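Local structure of putative oxidoreductase YfjR (Streptomyces aurantiacus, 4OQZ) at residues L181-A186 with A198-Y203; A190-L195 with S251-A256; I215-A220 with G229-L234; A220-G225 with S277-I282; A239-V244 with R259-A264. The protein reduces imines to amines as an S-selective imine reductase, probably drawing hydride from NADPH held in its Rossmann-fold domain. All blocks are in the same frame, centred on the assembly; numbering follows the deposited sequence.

Contact 1: residues L181-A186 with A198-Y203; sequences LSYWQA and ADIAPY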
# COMPACT_ATOMS: atom_id res chain seq x y z
N LEU A 181 -6.57 3.78 -1.45
CA LEU A 181 -6.80 4.53 -2.67
C LEU A 181 -6.26 3.80 -3.91
O LEU A 181 -6.91 3.86 -4.96
CB LEU A 181 -6.24 5.94 -2.58
CG LEU A 181 -6.57 6.90 -3.76
CD1 LEU A 181 -8.09 7.01 -4.00
CD2 LEU A 181 -6.00 8.26 -3.53
N SER A 182 -5.10 3.07 -3.76
CA SER A 182 -4.52 2.29 -4.86
C SER A 182 -5.45 1.12 -5.16
O SER A 182 -5.61 0.74 -6.32
CB SER A 182 -3.09 1.86 -4.57
OG SER A 182 -3.05 0.73 -3.71
N TYR A 183 -6.09 0.59 -4.12
CA TYR A 183 -7.12 -0.44 -4.29
C TYR A 183 -8.34 0.15 -5.02
O TYR A 183 -8.84 -0.47 -5.94
CB TYR A 183 -7.50 -1.16 -2.97
CG TYR A 183 -8.51 -2.28 -3.17
CD1 TYR A 183 -8.32 -3.25 -4.15
CD2 TYR A 183 -9.68 -2.33 -2.42
CE1 TYR A 183 -9.23 -4.29 -4.33
CE2 TYR A 183 -10.63 -3.33 -2.63
CZ TYR A 183 -10.41 -4.30 -3.61
OH TYR A 183 -11.31 -5.31 -3.83
N TRP A 184 -8.75 1.40 -4.69
CA TRP A 184 -9.91 2.00 -5.39
C TRP A 184 -9.53 2.20 -6.85
O TRP A 184 -10.34 1.94 -7.72
CB TRP A 184 -10.37 3.35 -4.80
CG TRP A 184 -10.82 3.40 -3.36
CD1 TRP A 184 -10.96 4.53 -2.61
CD2 TRP A 184 -11.27 2.32 -2.53
NE1 TRP A 184 -11.39 4.22 -1.35
CE2 TRP A 184 -11.61 2.87 -1.27
CE3 TRP A 184 -11.36 0.92 -2.69
CZ2 TRP A 184 -12.06 2.08 -0.20
CZ3 TRP A 184 -11.82 0.15 -1.63
CH2 TRP A 184 -12.16 0.73 -0.41
N GLN A 185 -8.25 2.55 -7.12
CA GLN A 185 -7.74 2.67 -8.49
C GLN A 185 -7.73 1.32 -9.26
O GLN A 185 -8.04 1.30 -10.46
CB GLN A 185 -6.34 3.30 -8.48
CG GLN A 185 -5.82 3.60 -9.87
CD GLN A 185 -6.43 4.82 -10.49
OE1 GLN A 185 -6.67 5.84 -9.83
NE2 GLN A 185 -6.70 4.75 -11.78
N ALA A 186 -7.38 0.22 -8.58
CA ALA A 186 -7.32 -1.14 -9.12
C ALA A 186 -8.72 -1.61 -9.48
O ALA A 186 -8.94 -2.15 -10.57
CB ALA A 186 -6.71 -2.08 -8.08
N ALA A 198 -13.95 -8.41 -5.81
CA ALA A 198 -13.66 -9.70 -5.17
C ALA A 198 -12.78 -10.60 -6.06
O ALA A 198 -12.21 -11.57 -5.56
CB ALA A 198 -14.97 -10.41 -4.83
N ASP A 199 -12.73 -10.31 -7.37
CA ASP A 199 -11.95 -11.03 -8.36
C ASP A 199 -10.47 -10.68 -8.14
O ASP A 199 -9.62 -11.55 -8.14
CB ASP A 199 -12.36 -10.60 -9.79
CG ASP A 199 -13.64 -11.19 -10.35
OD1 ASP A 199 -14.55 -11.52 -9.57
OD2 ASP A 199 -13.77 -11.24 -11.60
N ILE A 200 -10.19 -9.38 -7.95
CA ILE A 200 -8.85 -8.84 -7.74
C ILE A 200 -8.46 -8.82 -6.26
O ILE A 200 -7.28 -8.76 -5.95
CB ILE A 200 -8.65 -7.48 -8.48
CG1 ILE A 200 -9.46 -6.33 -7.85
CG2 ILE A 200 -8.89 -7.62 -10.00
CD1 ILE A 200 -9.15 -4.96 -8.47
N ALA A 201 -9.45 -8.92 -5.34
CA ALA A 201 -9.15 -8.93 -3.90
C ALA A 201 -8.00 -9.90 -3.49
O ALA A 201 -7.13 -9.48 -2.71
CB ALA A 201 -10.40 -9.23 -3.07
N PRO A 202 -7.99 -11.19 -3.93
CA PRO A 202 -6.90 -12.08 -3.50
C PRO A 202 -5.52 -11.60 -3.96
O PRO A 202 -4.58 -11.65 -3.18
CB PRO A 202 -7.26 -13.44 -4.13
CG PRO A 202 -8.70 -13.32 -4.54
CD PRO A 202 -8.91 -11.88 -4.86
N TYR A 203 -5.43 -11.08 -5.18
CA TYR A 203 -4.20 -10.57 -5.77
C TYR A 203 -3.66 -9.35 -5.04
O TYR A 203 -2.45 -9.27 -4.79
CB TYR A 203 -4.43 -10.28 -7.26
CG TYR A 203 -4.69 -11.54 -8.06
CD1 TYR A 203 -3.67 -12.45 -8.34
CD2 TYR A 203 -5.97 -11.84 -8.52
CE1 TYR A 203 -3.92 -13.63 -9.04
CE2 TYR A 203 -6.22 -13.00 -9.27
CZ TYR A 203 -5.19 -13.89 -9.53
OH TYR A 203 -5.42 -15.04 -10.26

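Contact 2: residues A190-L195 with S251-A256; sequences ADAHGL and SGVDTA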
# COMPACT_ATOMS: atom_id res chain seq x y z
N ALA A 190 -9.91 -2.59 -13.34
CA ALA A 190 -10.38 -3.96 -13.51
C ALA A 190 -11.87 -3.98 -13.93
O ALA A 190 -12.29 -4.92 -14.60
CB ALA A 190 -10.19 -4.73 -12.23
N ASP A 191 -12.63 -2.93 -13.55
CA ASP A 191 -14.05 -2.80 -13.91
C ASP A 191 -14.20 -2.64 -15.42
O ASP A 191 -14.95 -3.39 -16.03
CB ASP A 191 -14.71 -1.63 -13.18
CG ASP A 191 -16.18 -1.49 -13.50
OD1 ASP A 191 -16.53 -0.69 -14.41
OD2 ASP A 191 -16.99 -2.21 -12.86
N ALA A 192 -13.45 -1.69 -16.03
CA ALA A 192 -13.45 -1.43 -17.47
C ALA A 192 -13.00 -2.66 -18.29
O ALA A 192 -12.98 -2.61 -19.53
CB ALA A 192 -12.58 -0.23 -17.79
N HIS A 193 -12.69 -3.78 -17.58
CA HIS A 193 -12.25 -5.05 -18.15
C HIS A 193 -13.03 -6.31 -17.70
O HIS A 193 -12.54 -7.43 -17.88
CB HIS A 193 -10.75 -5.22 -17.93
CG HIS A 193 -9.92 -4.22 -18.66
ND1 HIS A 193 -9.35 -3.14 -18.00
CD2 HIS A 193 -9.56 -4.17 -19.96
CE1 HIS A 193 -8.67 -2.48 -18.92
NE2 HIS A 193 -8.77 -3.05 -20.12
N GLY A 194 -14.24 -6.13 -17.19
CA GLY A 194 -15.12 -7.22 -16.78
C GLY A 194 -14.80 -7.92 -15.47
O GLY A 194 -15.41 -8.95 -15.16
N LEU A 195 -13.86 -7.36 -14.67
CA LEU A 195 -13.47 -7.93 -13.38
C LEU A 195 -14.07 -7.18 -12.21
O LEU A 195 -14.15 -5.94 -12.21
CB LEU A 195 -11.91 -7.99 -13.26
CG LEU A 195 -11.18 -8.79 -14.37
CD1 LEU A 195 -9.73 -8.39 -14.47
CD2 LEU A 195 -11.33 -10.29 -14.17
N SER A 251 -8.46 2.76 -21.04
CA SER A 251 -9.71 2.21 -20.55
C SER A 251 -10.75 3.29 -20.19
O SER A 251 -11.87 2.95 -19.82
CB SER A 251 -9.45 1.33 -19.34
OG SER A 251 -8.39 0.42 -19.59
N GLY A 252 -10.36 4.56 -20.30
CA GLY A 252 -11.22 5.69 -19.95
C GLY A 252 -11.24 5.98 -18.46
O GLY A 252 -11.92 6.91 -18.02
N VAL A 253 -10.49 5.18 -17.67
CA VAL A 253 -10.37 5.29 -16.21
C VAL A 253 -9.53 6.54 -15.87
O VAL A 253 -8.62 6.89 -16.62
CB VAL A 253 -9.76 3.98 -15.60
CG1 VAL A 253 -9.62 4.06 -14.09
CG2 VAL A 253 -10.58 2.75 -15.98
N ASP A 254 -9.85 7.19 -14.74
CA ASP A 254 -9.16 8.37 -14.21
C ASP A 254 -7.67 8.07 -13.89
O ASP A 254 -7.37 7.08 -13.22
CB ASP A 254 -9.91 8.87 -12.96
CG ASP A 254 -9.46 10.20 -12.41
OD1 ASP A 254 -9.75 11.24 -13.06
OD2 ASP A 254 -8.89 10.22 -11.29
N THR A 255 -6.75 8.91 -14.40
CA THR A 255 -5.30 8.78 -14.21
C THR A 255 -4.71 9.72 -13.15
O THR A 255 -3.48 9.78 -13.05
CB THR A 255 -4.54 8.93 -15.55
OG1 THR A 255 -4.79 10.21 -16.13
CG2 THR A 255 -4.83 7.82 -16.53
N ALA A 256 -5.54 10.41 -12.33
CA ALA A 256 -5.07 11.35 -11.29
C ALA A 256 -4.13 10.74 -10.24
O ALA A 256 -3.04 11.27 -10.04
CB ALA A 256 -6.24 12.09 -10.64
O HOH W 1 -6.91 -1.29 -21.85

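Contact 3: residues I215-A220 with G229-L234; sequences IDFYAA and GDVDRL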
# COMPACT_ATOMS: atom_id res chain seq x y z
N ILE A 215 10.04 -3.69 2.09
CA ILE A 215 10.36 -2.63 3.06
C ILE A 215 11.62 -2.94 3.93
O ILE A 215 12.36 -2.02 4.22
CB ILE A 215 9.17 -1.92 3.81
CG1 ILE A 215 9.21 -2.01 5.34
CG2 ILE A 215 7.76 -2.01 3.17
CD1 ILE A 215 9.14 -3.25 5.89
N ASP A 216 11.83 -4.23 4.32
CA ASP A 216 12.98 -4.66 5.13
C ASP A 216 14.26 -4.55 4.32
O ASP A 216 15.25 -4.07 4.86
CB ASP A 216 12.82 -6.09 5.64
CG ASP A 216 11.83 -6.24 6.77
OD1 ASP A 216 11.75 -5.31 7.62
OD2 ASP A 216 11.19 -7.31 6.87
N PHE A 217 14.21 -4.97 3.03
CA PHE A 217 15.30 -4.91 2.08
C PHE A 217 15.69 -3.46 1.87
O PHE A 217 16.87 -3.13 1.92
CB PHE A 217 14.93 -5.56 0.73
CG PHE A 217 16.05 -5.54 -0.29
CD1 PHE A 217 16.02 -4.65 -1.36
CD2 PHE A 217 17.12 -6.43 -0.19
CE1 PHE A 217 17.04 -4.66 -2.32
CE2 PHE A 217 18.15 -6.41 -1.14
CZ PHE A 217 18.11 -5.52 -2.18
N TYR A 218 14.69 -2.59 1.65
CA TYR A 218 14.97 -1.18 1.46
C TYR A 218 15.35 -0.39 2.70
O TYR A 218 16.19 0.50 2.58
CB TYR A 218 13.95 -0.48 0.57
CG TYR A 218 14.11 -0.88 -0.88
CD1 TYR A 218 13.27 -1.84 -1.45
CD2 TYR A 218 15.09 -0.31 -1.68
CE1 TYR A 218 13.43 -2.24 -2.78
CE2 TYR A 218 15.26 -0.71 -3.01
CZ TYR A 218 14.43 -1.66 -3.55
OH TYR A 218 14.59 -2.07 -4.86
N ALA A 219 14.78 -0.72 3.88
CA ALA A 219 15.10 -0.04 5.15
C ALA A 219 16.58 -0.04 5.44
O ALA A 219 17.11 0.99 5.83
CB ALA A 219 14.37 -0.70 6.31
N ALA A 220 17.25 -1.21 5.28
CA ALA A 220 18.67 -1.40 5.54
C ALA A 220 19.55 -0.54 4.65
O ALA A 220 20.56 -0.01 5.11
CB ALA A 220 19.05 -2.87 5.38
N GLY A 229 21.61 0.59 -7.83
CA GLY A 229 21.10 0.27 -9.16
C GLY A 229 21.22 -1.23 -9.30
O GLY A 229 20.81 -1.81 -10.31
N ASP A 230 21.80 -1.83 -8.24
CA ASP A 230 22.09 -3.23 -8.01
C ASP A 230 20.90 -4.13 -8.38
O ASP A 230 21.04 -5.00 -9.24
CB ASP A 230 22.48 -3.41 -6.53
CG ASP A 230 23.18 -4.72 -6.18
OD1 ASP A 230 23.82 -5.31 -7.08
OD2 ASP A 230 23.16 -5.09 -4.98
N VAL A 231 19.73 -3.89 -7.75
CA VAL A 231 18.51 -4.67 -8.02
C VAL A 231 17.49 -3.86 -8.83
O VAL A 231 16.71 -4.45 -9.58
CB VAL A 231 17.90 -5.37 -6.77
CG1 VAL A 231 16.94 -6.50 -7.19
CG2 VAL A 231 18.97 -5.92 -5.83
N ASP A 232 17.51 -2.52 -8.73
CA ASP A 232 16.53 -1.71 -9.47
C ASP A 232 17.07 -0.36 -9.96
O ASP A 232 17.95 0.22 -9.32
CB ASP A 232 15.24 -1.53 -8.64
CG ASP A 232 15.27 -0.37 -7.66
OD1 ASP A 232 15.77 -0.57 -6.52
OD2 ASP A 232 14.91 0.76 -8.06
N ARG A 233 16.43 0.18 -11.02
CA ARG A 233 16.73 1.48 -11.58
C ARG A 233 15.46 2.35 -11.63
O ARG A 233 14.40 1.87 -12.06
CB ARG A 233 17.40 1.34 -12.97
CG ARG A 233 18.76 0.62 -12.93
CD ARG A 233 18.86 -0.58 -13.88
NE ARG A 233 18.04 -1.74 -13.49
CZ ARG A 233 18.51 -2.90 -13.02
NH1 ARG A 233 19.81 -3.07 -12.84
NH2 ARG A 233 17.68 -3.89 -12.73
N LEU A 234 15.56 3.64 -11.19
CA LEU A 234 14.45 4.61 -11.14
C LEU A 234 13.76 4.82 -12.50
O LEU A 234 12.53 4.94 -12.55
CB LEU A 234 14.91 5.95 -10.52
CG LEU A 234 13.89 7.11 -10.46
CD1 LEU A 234 12.70 6.79 -9.57
CD2 LEU A 234 14.53 8.39 -10.03

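Contact 4: residues A220-G225 with S277-I282; sequences ARIDAG and SFSSVI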
# COMPACT_ATOMS: atom_id res chain seq x y z
N ALA A 220 17.25 -1.21 5.28
CA ALA A 220 18.67 -1.40 5.54
C ALA A 220 19.55 -0.54 4.65
O ALA A 220 20.56 -0.01 5.11
CB ALA A 220 19.05 -2.87 5.38
N ARG A 221 19.17 -0.41 3.37
CA ARG A 221 19.92 0.35 2.38
C ARG A 221 19.77 1.87 2.60
O ARG A 221 20.75 2.58 2.43
CB ARG A 221 19.47 -0.04 0.96
CG ARG A 221 19.51 -1.54 0.64
CD ARG A 221 18.76 -1.88 -0.64
NE ARG A 221 19.54 -1.55 -1.82
CZ ARG A 221 19.43 -0.42 -2.51
NH1 ARG A 221 18.55 0.51 -2.14
NH2 ARG A 221 20.20 -0.20 -3.56
N ILE A 222 18.55 2.36 2.96
CA ILE A 222 18.29 3.79 3.22
C ILE A 222 19.10 4.26 4.44
O ILE A 222 19.76 5.30 4.39
CB ILE A 222 16.77 4.10 3.40
CG1 ILE A 222 15.94 3.69 2.17
CG2 ILE A 222 16.56 5.59 3.72
CD1 ILE A 222 14.40 3.26 2.48
N ASP A 223 19.01 3.49 5.54
CA ASP A 223 19.69 3.81 6.79
C ASP A 223 21.19 3.86 6.66
O ASP A 223 21.83 4.59 7.41
CB ASP A 223 19.22 2.89 7.93
CG ASP A 223 17.78 3.13 8.34
OD1 ASP A 223 17.26 4.24 8.07
OD2 ASP A 223 17.18 2.22 8.94
N ALA A 224 21.74 3.15 5.66
CA ALA A 224 23.18 3.11 5.36
C ALA A 224 23.57 4.22 4.36
O ALA A 224 24.74 4.64 4.32
CB ALA A 224 23.56 1.75 4.81
N GLY A 225 22.59 4.69 3.58
CA GLY A 225 22.74 5.75 2.59
C GLY A 225 22.97 5.22 1.19
O GLY A 225 23.52 5.93 0.33
N SER A 277 18.50 4.02 -7.61
CA SER A 277 17.36 3.24 -7.16
C SER A 277 16.13 4.12 -7.06
O SER A 277 16.26 5.31 -6.75
CB SER A 277 17.61 2.58 -5.80
OG SER A 277 16.46 1.87 -5.35
N PHE A 278 14.94 3.52 -7.24
CA PHE A 278 13.69 4.25 -7.07
C PHE A 278 13.51 4.81 -5.63
O PHE A 278 12.70 5.70 -5.40
CB PHE A 278 12.50 3.44 -7.61
CG PHE A 278 11.80 2.52 -6.64
CD1 PHE A 278 10.46 2.69 -6.33
CD2 PHE A 278 12.47 1.43 -6.10
CE1 PHE A 278 9.81 1.81 -5.47
CE2 PHE A 278 11.83 0.57 -5.20
CZ PHE A 278 10.49 0.75 -4.91
N SER A 279 14.33 4.33 -4.70
CA SER A 279 14.41 4.81 -3.32
C SER A 279 15.03 6.22 -3.28
O SER A 279 14.79 6.98 -2.34
CB SER A 279 15.28 3.85 -2.51
OG SER A 279 15.29 4.21 -1.14
N SER A 280 15.84 6.58 -4.31
CA SER A 280 16.50 7.88 -4.37
C SER A 280 15.56 9.08 -4.21
O SER A 280 16.00 10.11 -3.74
CB SER A 280 17.36 8.01 -5.62
OG SER A 280 17.92 9.31 -5.70
N VAL A 281 14.26 8.93 -4.52
CA VAL A 281 13.34 10.05 -4.34
C VAL A 281 13.21 10.54 -2.89
O VAL A 281 12.89 11.71 -2.69
CB VAL A 281 12.01 9.96 -5.12
CG1 VAL A 281 11.94 11.04 -6.19
CG2 VAL A 281 11.78 8.58 -5.72
N ILE A 282 13.50 9.68 -1.89
CA ILE A 282 13.46 10.07 -0.46
C ILE A 282 14.26 11.37 -0.21
O ILE A 282 13.76 12.26 0.48
CB ILE A 282 13.92 8.92 0.50
CG1 ILE A 282 12.93 7.74 0.47
CG2 ILE A 282 14.10 9.43 1.94
CD1 ILE A 282 13.47 6.49 1.01

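Contact 5: residues A239-V244 with R259-A264; sequences ASMEHV and RAVLDA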
# COMPACT_ATOMS: atom_id res chain seq x y z
N ALA A 239 9.12 4.27 -16.26
CA ALA A 239 8.53 3.61 -17.44
C ALA A 239 7.40 2.68 -17.07
O ALA A 239 6.45 2.56 -17.83
CB ALA A 239 9.61 2.85 -18.21
N SER A 240 7.49 2.02 -15.91
CA SER A 240 6.46 1.12 -15.44
C SER A 240 5.23 1.95 -15.06
O SER A 240 4.11 1.60 -15.44
CB SER A 240 6.96 0.29 -14.27
OG SER A 240 5.96 -0.61 -13.82
N MET A 241 5.45 3.09 -14.39
CA MET A 241 4.37 4.00 -14.03
C MET A 241 3.71 4.66 -15.26
O MET A 241 2.51 4.91 -15.22
CB MET A 241 4.81 5.02 -12.98
CG MET A 241 4.63 4.54 -11.56
SD MET A 241 3.06 3.67 -11.22
CE MET A 241 1.82 5.02 -11.52
N GLU A 242 4.49 4.87 -16.35
CA GLU A 242 3.97 5.42 -17.61
C GLU A 242 2.95 4.43 -18.19
O GLU A 242 1.88 4.84 -18.63
CB GLU A 242 5.10 5.67 -18.64
CG GLU A 242 6.05 6.80 -18.29
CD GLU A 242 6.10 8.03 -19.18
OE1 GLU A 242 7.10 8.77 -19.10
OE2 GLU A 242 5.12 8.28 -19.93
N HIS A 243 3.26 3.12 -18.12
CA HIS A 243 2.40 2.02 -18.57
C HIS A 243 1.11 1.94 -17.76
O HIS A 243 0.05 1.75 -18.35
CB HIS A 243 3.18 0.68 -18.53
CG HIS A 243 4.34 0.62 -19.48
ND1 HIS A 243 4.40 1.42 -20.62
CD2 HIS A 243 5.45 -0.15 -19.43
CE1 HIS A 243 5.54 1.11 -21.21
NE2 HIS A 243 6.21 0.18 -20.54
N VAL A 244 1.21 2.09 -16.40
CA VAL A 244 0.06 2.12 -15.48
C VAL A 244 -0.83 3.31 -15.90
O VAL A 244 -2.03 3.11 -16.12
CB VAL A 244 0.49 2.19 -13.98
CG1 VAL A 244 -0.69 2.55 -13.06
CG2 VAL A 244 1.12 0.86 -13.52
N ARG A 259 -0.89 9.29 -12.05
CA ARG A 259 0.06 10.29 -12.54
C ARG A 259 0.79 10.96 -11.40
O ARG A 259 1.98 11.19 -11.51
CB ARG A 259 -0.49 11.26 -13.62
CG ARG A 259 -1.68 12.13 -13.24
CD ARG A 259 -2.10 13.06 -14.39
NE ARG A 259 -2.63 12.36 -15.56
CZ ARG A 259 -1.91 12.01 -16.64
NH1 ARG A 259 -2.49 11.38 -17.65
NH2 ARG A 259 -0.62 12.32 -16.71
N ALA A 260 0.13 11.14 -10.25
CA ALA A 260 0.73 11.69 -9.03
C ALA A 260 1.95 10.86 -8.60
O ALA A 260 2.98 11.43 -8.23
CB ALA A 260 -0.30 11.70 -7.92
N VAL A 261 1.85 9.51 -8.72
CA VAL A 261 2.93 8.55 -8.42
C VAL A 261 4.02 8.69 -9.50
O VAL A 261 5.19 8.81 -9.16
CB VAL A 261 2.39 7.10 -8.29
CG1 VAL A 261 3.52 6.07 -8.18
CG2 VAL A 261 1.42 6.98 -7.13
N LEU A 262 3.62 8.69 -10.80
CA LEU A 262 4.53 8.88 -11.94
C LEU A 262 5.28 10.20 -11.79
O LEU A 262 6.49 10.22 -12.01
CB LEU A 262 3.73 8.89 -13.27
CG LEU A 262 4.43 9.37 -14.57
CD1 LEU A 262 5.56 8.43 -15.01
CD2 LEU A 262 3.44 9.49 -15.68
N ASP A 263 4.58 11.29 -11.39
CA ASP A 263 5.16 12.63 -11.20
C ASP A 263 6.33 12.60 -10.23
O ASP A 263 7.34 13.22 -10.51
CB ASP A 263 4.10 13.66 -10.74
CG ASP A 263 3.08 14.09 -11.79
OD1 ASP A 263 3.45 14.18 -12.99
OD2 ASP A 263 1.93 14.41 -11.40
N ALA A 264 6.20 11.85 -9.10
CA ALA A 264 7.26 11.69 -8.10
C ALA A 264 8.47 10.92 -8.64
O ALA A 264 9.59 11.25 -8.26
CB ALA A 264 6.72 11.04 -6.85

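Contact 1: residues L181-A186 with A198-Y203
Ile200 reaches from helix 197-209 across to Tyr183 and Ala186 on helix 163-191, the long helix that starts this all-helical C-terminal domain. The two helices follow each other in the chain as a splayed hairpin: the short segments run at 134° to one another, and their axes come no nearer than 11.0 Å, so the gap is bridged by side chains and not by backbone contact. Ile200 does most of the bridging. Its CB points at the neighbouring helix and branches there. CG2, beside the backbone N, turns to the methyl of Ala190, further along helix 163-191. CG1 takes the place between the backbone N and the carbonyl carbon (chi1 70°) and comes to the edge of the Tyr183 ring, near its plane, with CG1 4.1 Å from Tyr183 CE1. From there the chain runs straight on and delivers CD1 to the last turn of the segment, where it lies 3.8 Å from Ala186 CB and 3.5 Å from Ala186 O. Tyr183 comes the other way: its CG stands anti to the backbone N (chi1 -177°), and the side chain crosses Ile200 at a slant. The phenol oxygen is not left among hydrocarbon, because it is hydrogen-bonded to the carbonyl of Ala197 at the start of helix 197-209. That bond ties the ring's far end to the helix it packs on, while Ala219 of the second subunit packs against the same tyrosine. At this end of the ring, the methyl CB of Ala201 sits 4.1 Å from Tyr183 OH.

Contact 2: residues A190-L195 with S251-A256
His193 brings a ring carbon, not a nitrogen, closest to Ser251: CE1 lies only 3.0 Å from Ser251 OG, while both ring nitrogens find their partners elsewhere. NE2 meets a water in the plane of the ring at 3.1 Å, and that water donates a hydrogen bond to Ser251 OG over 3.2 Å, so the polar link between the two side chains runs through solvent. ND1 is hydrogen-bonded to the carbonyl of Leu189, in the last turn of helix 163-191, and Ser251 OG to that of Thr247, in the last turn of helix 234-250. Beside this polar pair lies a small apolar one, in which the methyl of Ala192 rests 3.8 Å from Ser251 CB and 4.0 Å from Val253 CG2. The contact joins two helix ends, each closed by a Schellman motif with a glycine of positive phi, Gly194 in one case and Gly252 in the other. With an alanine in place of His193, the bridging water would probably lose its hold on this segment and the carbonyl of Leu189 its side-chain partner. Leu167 of the second subunit packs on the same histidine. Since a carbonyl can only accept, the Ser251 hydroxyl presumably donates to Thr247 O, in keeping with its role as acceptor toward the water, and ND1 is probably protonated where it bonds Leu189 O.

Contact 3: residues I215-A220 with G229-L234
Tyr218 and Asp232 point at each other from opposite directions and join in a short hydrogen bond, Tyr218 OH donating to Asp232 OD1 at 2.5 Å. The two flat groups are far from coplanar. Ring and carboxylate planes stand 70° apart: OD1 lies at the edge of the ring, near its plane, whereas the phenol oxygen meets OD1 from above the carboxylate, 50° out of its plane. Asp232 already points its CB at the helix, and chi1 of 85° sets the carboxylate in front of the phenol. Its carboxylate is well occupied, since OD1 is also hydrogen-bonded to Ser277 OG and OD2 to the backbone N of Phe278. These bonds should hold the group against rotation and probably favour its charged form.

Phe217, the residue before Tyr218 on the helix, makes the second pair. Its ring passes obliquely by Val231, with CZ 3.8 Å from Val231 CG2, the methyl beside the backbone N. The same ring also bears on Tyr218: Phe217 CD1 stands 3.8 Å above one face of the tyrosine, toward the rim, and Tyr218 CD1 lies in the plane of the phenylalanine at its edge. The two aromatic residues thus brace each other as they reach for successive residues of the loop.

The contact fastens the loop between helices 211-224 and 234-250 back onto the first of them. Phe278, in the turn before helix 282-285, and Trp184 of the second subunit both meet the Tyr218 ring edge-to-face, which sets the arrangement at the dimer interface.

Contact 4: residues A220-G225 with S277-I282
Ile222 and Ile282 hold their CG1 branches beside the backbone N (chi1 -58° and -67°) and run on nearly extended, so that the two chains cross at about a right angle and touch through their ends, Ile222 CD1 to Ile282 CD1 at 3.7 Å. Ser279 comes in alongside them. Its hydroxyl lies opposite its own backbone N (chi1 -175°), which carries OG to within 3.4 Å of Ile222 CG1, a van der Waals contact between an oxygen and a methylene. The end of Ile222 thus meets a hydroxyl and a methyl side by side. Arg221, one residue earlier, brings NH1 obliquely toward Ser277, yet 4.1 Å from OG is too long for a bond. Ser277 OG has its main partner in Asp232 OD1 and also accepts a weak hydrogen bond from Ser279 N, at 3.3 Å. Just past the contact the helix closes in a Schellman motif at Gly225, whose backbone angles would jam a CB against the preceding carbonyl O.

The pairing lays the end of helix 211-224 on the turn that leads into helix 282-285, and a backbone hydrogen bond between Ser277 and His227, just past the helix, ties them again. Trp184 of the second subunit, from helix 163-191, packs on Ile222, Ser279 and Ile282 together, so this joint lies under the partner chain.

Contact 5: residues A239-V244 with R259-A264
Met241 curls over Val261 instead of stretching past it. Its chain is bent at both outer torsions (chi2 -43°, chi3 -64°), which folds the thioether round a single methyl: CG, SD and CE each lie 3.9 Å from Val261 CG1. That methyl is held out to meet them by standing anti to its backbone N, and the two side chains cross nearly at right angles. Nearer the backbone, Met241 CB sits 4.0 Å from Leu262 CB, a sign of how near the backbones come here. A serine at Met241 takes away the thioether, and Val261 CG1 would probably be left without its partner, with a gap between the helices. Leu262 turns toward Glu242, its CG likewise opposite the backbone N, and CD1 reaches Glu242 CG at 3.7 Å. Chi1 of -70° lays Glu242 CG on the leucine; the bend at chi2 then turns the carboxylate, and OE1 is hydrogen-bonded to His266, one turn further along the opposing helix.

The pair forms the middle of an antiparallel helical hairpin, helix 234-250 against helix 256-269, whose segments run nearly antiparallel with axes 9.1 Å apart. Val238 and Val245 extend the packing on Leu262, and Pro258 and Phe265 that on Met241. Trp177 of the second subunit, on helix 163-191, packs on Met241, and its NE1 is hydrogen-bonded to Ser240 OG.

Overall arrangement
All five contacts lie in the helical C-terminal domain, and every one is within reach of the second subunit. Contacts 1 and 2 share helix 163-191 near its end, their centres 12 Å apart, and are linked by Gln185 NE2 and Asp254 O. Contacts 3 and 4 share helix 211-224, lie 7 Å apart between centres, and meet through Asp232. Contact 5 lies between these groups, 16 to 19 Å from the other centres. Along the chain, contacts 1, 3 and 5 follow in series; contact 2 encloses contact 3, and contact 4 encloses contact 5. This interleaving knits the bundle, and Trp184 of one subunit packs onto contacts 3 and 4 of the other.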